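2-oxoglutarate carboxylase small subunit (Hydrogenobacter thermophilus, PDB 7KCT) belongs to the biotin carboxylase family, with an ATP-grasp core, and binds ADP, bicarbonate and a magnesium ion. Local coordinates at residues Ile40-Glu45 against Leu65-Asn70; Met310-Asp315 against Glu334-Asn339. One frame throughout, in Å; residues are numbered along the deposited sequence.

In the fold
Interaction 1 is a buried contact within the biotin carboxylase N-terminal region, joining the end of strand 36-41 to the short helix 66-69. Interaction 2 is only partly buried, and brings the end of helix 305-312, in the ATP-grasp region, against the loop that leads into strand 341-351. They share no element, and their nearest atoms are about 20 Å apart. The chemistry differs accordingly: interaction 1 joins its segments through a side-chain amide, a hydroxyl and a tyrosine ring, whereas interaction 2 relies on one backbone hydrogen bond, two bridging waters and a small apolar patch. A residue of 310-315 also reaches the second subunit; no other chain touches interaction 1.

Interaction 1: Ile40-Glu45 against Leu65-Asn70; sequences IYNEIE and LDTYLN
Both ends of one side-chain amide are put to use here: Asn42 closes a turn with its oxygen and reaches the short helix with its nitrogen. CG stands anti to the backbone N (chi1 -171°), and Asn42 OD1 takes the backbone N of Ile44 on an in-plane lone pair at 2.9 Å, forming an Asx turn. The same loop is tightened by Glu45 N, which bonds to Asn42 O. Asn42 ND2 donates to Thr67 OG1 over 2.9 Å, nearly straight at 164° and with the hydroxyl lying in the amide plane. Grip at both ends fixes how the amide is flipped. Thr67 OG1 also lies within hydrogen-bonding reach of the carbonyls of Ile60, the stronger partner, and Asn63, which must share its single proton.

The methyl of Thr67 lies beside this bond. Thr67 CG2 comes within 3.6 Å of Tyr41 C, while it also lies over one face of the neighbouring Tyr68 ring, offset toward the rim. That ring reaches back along the strand end: Tyr68 CD1 meets Ile40 CD1 at 3.8 Å as the two side chains slide past each other in opposite directions, and Tyr68 OH lies 3.6 Å from Tyr41 CA. Glu45 OE1 approaches Tyr68 OH at 3.7 Å with its carboxylate almost perpendicular to the ring, although the main partner of Glu45 is Arg19, through a salt bridge.

Tyr68 stacks on Phe92, and its side chain is about 10 Å from a bound ADP. Ile40 also packs on helix 71-81, and Tyr41 touches helix 49-53 and strand 56-59, so helix 66-69 is fitted against the end of strand 36-41, which lies next to 56-59, an outermost strand of the parallel sheet in this chain.

Interaction 2: Met310-Asp315 against Glu334-Asn339; sequences MITGVD and EDIRFN
Thr312 OG1 is held by two hydrogen bonds, one from Val314 N at 3.1 Å and one with the Thr308 carbonyl a turn back in the helix. Its chi1 of 65° sets the hydroxyl in the crowded position between the backbone N and the carbonyl carbon, and leaves CG2 beside the backbone N, turned to the loop. There Thr312 CG2 lies 4.0 Å from Phe338 CD1, the two side chains running side by side and pointing the same way. Ile311 CD1 approaches the edge of the same ring, also 4.0 Å from CD1 of Phe338.

Backbone contacts join the segments alongside this apolar patch. Asn339 N donates to Ile311 O at 2.9 Å, almost perfectly straight (174°) and on a lone pair in the carbonyl plane. Thr312 CA adds a CH...O contact to Arg337 O at 3.4 Å. Two waters extend the seam: one accepts from Arg337 N and donates to Thr312 O at 2.6 Å, while the other accepts from Asn339 ND2 and donates weakly to Met310 O.

Val314 and Ile336 continue the packing onto Leu232 of strand 229-236. Helix 305-312 stops at Gly313, with positive phi, and the chain then enters helix 316-324, N-capped by Asp315. The loop before strand 341-351 docks, through the Asn339 N to Ile311 O bond, on a helix C-terminus that ends in an ST turn.

Interaction 1: Ile40-Glu45 against Leu65-Asn70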
loop_
_atom_site.group_PDB
_atom_site.type_symbol
_atom_site.label_atom_id
_atom_site.label_comp_id
_atom_site.label_asym_id
_atom_site.label_seq_id
_atom_site.Cartn_x
_atom_site.Cartn_y
_atom_site.Cartn_z
ATOM N N ILE A 40 -5.741 -17.054 18.590
ATOM C CA ILE A 40 -6.675 -18.128 18.937
ATOM C C ILE A 40 -7.423 -18.508 17.673
ATOM O O ILE A 40 -7.592 -17.683 16.771
ATOM C CB ILE A 40 -7.672 -17.734 20.061
ATOM C CG1 ILE A 40 -8.476 -16.478 19.698
ATOM C CG2 ILE A 40 -6.947 -17.539 21.388
ATOM C CD1 ILE A 40 -9.601 -16.112 20.687
ATOM N N TYR A 41 -7.875 -19.765 17.597
ATOM C CA TYR A 41 -8.570 -20.169 16.396
ATOM C C TYR A 41 -9.412 -21.400 16.647
ATOM O O TYR A 41 -9.201 -22.142 17.609
ATOM C CB TYR A 41 -7.607 -20.442 15.213
ATOM C CG TYR A 41 -6.650 -21.582 15.422
ATOM C CD1 TYR A 41 -5.534 -21.436 16.229
ATOM C CD2 TYR A 41 -6.836 -22.805 14.774
ATOM C CE1 TYR A 41 -4.662 -22.479 16.440
ATOM C CE2 TYR A 41 -5.953 -23.857 14.968
ATOM C CZ TYR A 41 -4.894 -23.684 15.817
ATOM O OH TYR A 41 -4.005 -24.676 16.001
ATOM N N ASN A 42 -10.366 -21.598 15.749
ATOM C CA ASN A 42 -11.165 -22.822 15.745
ATOM C C ASN A 42 -10.546 -23.844 14.811
ATOM O O ASN A 42 -9.932 -23.501 13.793
ATOM C CB ASN A 42 -12.601 -22.505 15.314
ATOM C CG ASN A 42 -13.552 -23.681 15.501
ATOM O OD1 ASN A 42 -13.652 -24.544 14.626
ATOM N ND2 ASN A 42 -14.195 -23.746 16.660
ATOM N N GLU A 43 -10.724 -25.123 15.167
ATOM C CA GLU A 43 -10.238 -26.224 14.338
ATOM C C GLU A 43 -10.634 -26.059 12.862
ATOM O O GLU A 43 -9.926 -26.533 11.977
ATOM C CB GLU A 43 -10.748 -27.577 14.900
ATOM N N ILE A 44 -11.751 -25.403 12.551
ATOM C CA ILE A 44 -12.085 -25.293 11.129
ATOM C C ILE A 44 -11.181 -24.335 10.354
ATOM O O ILE A 44 -11.205 -24.351 9.119
ATOM C CB ILE A 44 -13.529 -24.825 10.862
ATOM C CG1 ILE A 44 -13.769 -23.505 11.598
ATOM C CG2 ILE A 44 -14.527 -25.956 11.238
ATOM C CD1 ILE A 44 -14.883 -22.712 11.068
ATOM N N GLU A 45 -10.371 -23.520 11.039
ATOM C CA GLU A 45 -9.531 -22.478 10.446
ATOM C C GLU A 45 -8.064 -22.735 10.778
ATOM O O GLU A 45 -7.294 -21.818 11.078
ATOM C CB GLU A 45 -9.970 -21.105 10.952
ATOM C CG GLU A 45 -11.177 -20.500 10.256
ATOM C CD GLU A 45 -11.253 -18.988 10.470
ATOM O OE1 GLU A 45 -11.113 -18.523 11.638
ATOM O OE2 GLU A 45 -11.433 -18.281 9.441
ATOM N N LEU A 65 -18.116 -20.128 16.901
ATOM C CA LEU A 65 -18.223 -18.805 17.493
ATOM C C LEU A 65 -17.767 -18.798 18.941
ATOM O O LEU A 65 -17.276 -17.778 19.414
ATOM C CB LEU A 65 -19.650 -18.265 17.436
ATOM C CG LEU A 65 -20.276 -17.933 16.089
ATOM C CD1 LEU A 65 -21.545 -17.176 16.360
ATOM C CD2 LEU A 65 -19.350 -17.146 15.236
ATOM N N ASP A 66 -17.984 -19.902 19.653
ATOM C CA ASP A 66 -17.563 -20.028 21.038
ATOM C C ASP A 66 -16.067 -19.819 21.184
ATOM O O ASP A 66 -15.616 -19.389 22.236
ATOM C CB ASP A 66 -17.949 -21.414 21.550
ATOM C CG ASP A 66 -17.397 -21.717 22.932
ATOM O OD1 ASP A 66 -17.802 -21.024 23.894
ATOM O OD2 ASP A 66 -16.586 -22.669 23.049
ATOM N N THR A 67 -15.293 -20.167 20.147
ATOM C CA THR A 67 -13.866 -19.847 20.107
ATOM C C THR A 67 -13.601 -18.407 20.525
ATOM O O THR A 67 -12.711 -18.136 21.337
ATOM C CB THR A 67 -13.324 -20.078 18.694
ATOM O OG1 THR A 67 -13.433 -21.470 18.356
ATOM C CG2 THR A 67 -11.829 -19.617 18.577
ATOM N N TYR A 68 -14.352 -17.457 19.960
ATOM C CA TYR A 68 -14.128 -16.039 20.173
ATOM C C TYR A 68 -15.072 -15.377 21.184
ATOM O O TYR A 68 -14.854 -14.210 21.538
ATOM C CB TYR A 68 -14.213 -15.296 18.825
ATOM C CG TYR A 68 -13.286 -15.891 17.781
ATOM C CD1 TYR A 68 -11.968 -15.497 17.732
ATOM C CD2 TYR A 68 -13.715 -16.872 16.901
ATOM C CE1 TYR A 68 -11.099 -16.011 16.833
ATOM C CE2 TYR A 68 -12.842 -17.420 15.978
ATOM C CZ TYR A 68 -11.512 -16.966 15.965
ATOM O OH TYR A 68 -10.555 -17.427 15.110
ATOM N N LEU A 69 -16.086 -16.071 21.684
ATOM C CA LEU A 69 -17.085 -15.443 22.562
ATOM C C LEU A 69 -17.015 -15.917 24.010
ATOM O O LEU A 69 -17.697 -15.356 24.864
ATOM C CB LEU A 69 -18.506 -15.691 22.020
ATOM C CG LEU A 69 -18.848 -14.997 20.697
ATOM C CD1 LEU A 69 -20.297 -15.419 20.220
ATOM C CD2 LEU A 69 -18.733 -13.472 20.818
ATOM N N ASN A 70 -16.197 -16.909 24.324
ATOM C CA ASN A 70 -16.083 -17.411 25.691
ATOM C C ASN A 70 -15.054 -16.576 26.443
ATOM O O ASN A 70 -13.855 -16.850 26.391
ATOM C CB ASN A 70 -15.718 -18.882 25.679
ATOM C CG ASN A 70 -15.837 -19.534 27.057
ATOM O OD1 ASN A 70 -15.327 -19.017 28.045
ATOM N ND2 ASN A 70 -16.492 -20.684 27.112
#

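Interaction 2: Met310-Asp315 against Glu334-Asn339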
loop_
_atom_site.group_PDB
_atom_site.type_symbol
_atom_site.label_atom_id
_atom_site.label_comp_id
_atom_site.label_asym_id
_atom_site.label_seq_id
_atom_site.Cartn_x
_atom_site.Cartn_y
_atom_site.Cartn_z
ATOM N N MET A 310 -5.220 7.143 6.419
ATOM C CA MET A 310 -4.548 7.614 5.210
ATOM C C MET A 310 -4.575 9.145 5.073
ATOM O O MET A 310 -3.685 9.709 4.459
ATOM C CB MET A 310 -5.168 6.991 3.964
ATOM C CG MET A 310 -5.303 5.472 4.055
ATOM S SD MET A 310 -3.707 4.683 3.890
ATOM C CE MET A 310 -3.709 4.717 2.098
ATOM N N ILE A 311 -5.620 9.829 5.549
ATOM C CA ILE A 311 -5.667 11.270 5.363
ATOM C C ILE A 311 -5.020 12.035 6.510
ATOM O O ILE A 311 -4.664 13.216 6.330
ATOM C CB ILE A 311 -7.106 11.788 5.156
ATOM C CG1 ILE A 311 -7.990 11.554 6.391
ATOM C CG2 ILE A 311 -7.748 11.163 3.885
ATOM C CD1 ILE A 311 -9.402 12.220 6.252
ATOM N N THR A 312 -4.903 11.423 7.689
ATOM C CA THR A 312 -4.287 12.079 8.845
ATOM C C THR A 312 -2.856 11.666 9.108
ATOM O O THR A 312 -2.130 12.406 9.783
ATOM C CB THR A 312 -5.054 11.809 10.144
ATOM O OG1 THR A 312 -5.003 10.409 10.503
ATOM C CG2 THR A 312 -6.515 12.253 10.034
ATOM N N GLY A 313 -2.461 10.467 8.669
ATOM C CA GLY A 313 -1.186 9.874 9.017
ATOM C C GLY A 313 -1.106 9.265 10.410
ATOM O O GLY A 313 -0.021 8.856 10.825
ATOM N N VAL A 314 -2.210 9.138 11.128
ATOM C CA VAL A 314 -2.201 8.603 12.483
ATOM C C VAL A 314 -2.496 7.097 12.433
ATOM O O VAL A 314 -3.548 6.681 11.955
ATOM C CB VAL A 314 -3.217 9.352 13.366
ATOM C CG1 VAL A 314 -3.359 8.726 14.715
ATOM C CG2 VAL A 314 -2.792 10.805 13.511
ATOM N N ASP A 315 -1.579 6.276 12.950
ATOM C CA ASP A 315 -1.786 4.819 13.040
ATOM C C ASP A 315 -2.649 4.509 14.263
ATOM O O ASP A 315 -2.160 4.474 15.396
ATOM C CB ASP A 315 -0.436 4.126 13.116
ATOM C CG ASP A 315 -0.549 2.637 13.107
ATOM O OD1 ASP A 315 -1.597 2.100 13.574
ATOM O OD2 ASP A 315 0.444 2.005 12.683
ATOM N N GLU A 334 -4.525 20.653 16.989
ATOM C CA GLU A 334 -3.925 21.515 15.966
ATOM C C GLU A 334 -2.976 20.769 15.054
ATOM O O GLU A 334 -2.736 21.220 13.934
ATOM C CB GLU A 334 -3.141 22.652 16.632
ATOM C CG GLU A 334 -4.104 23.506 17.363
ATOM C CD GLU A 334 -4.470 23.090 18.732
ATOM O OE1 GLU A 334 -3.995 22.013 19.182
ATOM O OE2 GLU A 334 -5.225 23.917 19.329
ATOM N N ASP A 335 -2.421 19.657 15.512
ATOM C CA ASP A 335 -1.517 18.872 14.689
ATOM C C ASP A 335 -2.255 18.063 13.633
ATOM O O ASP A 335 -1.635 17.668 12.649
ATOM C CB ASP A 335 -0.714 17.896 15.554
ATOM C CG ASP A 335 0.067 18.597 16.637
ATOM O OD1 ASP A 335 0.524 19.727 16.391
ATOM O OD2 ASP A 335 0.219 18.029 17.742
ATOM N N ILE A 336 -3.556 17.823 13.814
ATOM C CA ILE A 336 -4.313 16.886 12.987
ATOM C C ILE A 336 -4.713 17.577 11.687
ATOM O O ILE A 336 -5.592 18.444 11.683
ATOM C CB ILE A 336 -5.545 16.348 13.719
ATOM C CG1 ILE A 336 -5.133 15.681 15.046
ATOM C CG2 ILE A 336 -6.370 15.408 12.794
ATOM C CD1 ILE A 336 -3.783 14.917 14.998
ATOM N N ARG A 337 -4.059 17.189 10.589
ATOM C CA ARG A 337 -4.354 17.655 9.239
ATOM C C ARG A 337 -5.135 16.605 8.449
ATOM O O ARG A 337 -5.037 15.401 8.696
ATOM C CB ARG A 337 -3.065 17.976 8.490
ATOM C CG ARG A 337 -2.101 18.954 9.187
ATOM C CD ARG A 337 -2.267 20.382 8.711
ATOM N NE ARG A 337 -1.389 21.300 9.435
ATOM C CZ ARG A 337 -1.702 21.862 10.600
ATOM N NH1 ARG A 337 -2.873 21.600 11.165
ATOM N NH2 ARG A 337 -0.852 22.684 11.206
ATOM N N PHE A 338 -5.880 17.071 7.457
ATOM C CA PHE A 338 -6.721 16.216 6.637
ATOM C C PHE A 338 -6.250 16.398 5.201
ATOM O O PHE A 338 -6.693 17.308 4.494
ATOM C CB PHE A 338 -8.140 16.570 6.838
ATOM C CG PHE A 338 -8.591 16.483 8.283
ATOM C CD1 PHE A 338 -8.825 15.251 8.872
ATOM C CD2 PHE A 338 -8.794 17.642 9.043
ATOM C CE1 PHE A 338 -9.263 15.162 10.185
ATOM C CE2 PHE A 338 -9.249 17.568 10.360
ATOM C CZ PHE A 338 -9.466 16.323 10.936
ATOM N N ASN A 339 -5.332 15.525 4.784
ATOM C CA ASN A 339 -4.621 15.636 3.516
ATOM C C ASN A 339 -5.275 14.699 2.514
ATOM O O ASN A 339 -5.176 13.477 2.651
ATOM C CB ASN A 339 -3.145 15.298 3.746
ATOM C CG ASN A 339 -2.311 15.334 2.474
ATOM O OD1 ASN A 339 -2.551 16.125 1.582
ATOM N ND2 ASN A 339 -1.277 14.502 2.428
HETATM O O HOH W 1 -1.373 12.095 4.592
HETATM O O HOH W 2 -2.387 14.858 10.572
#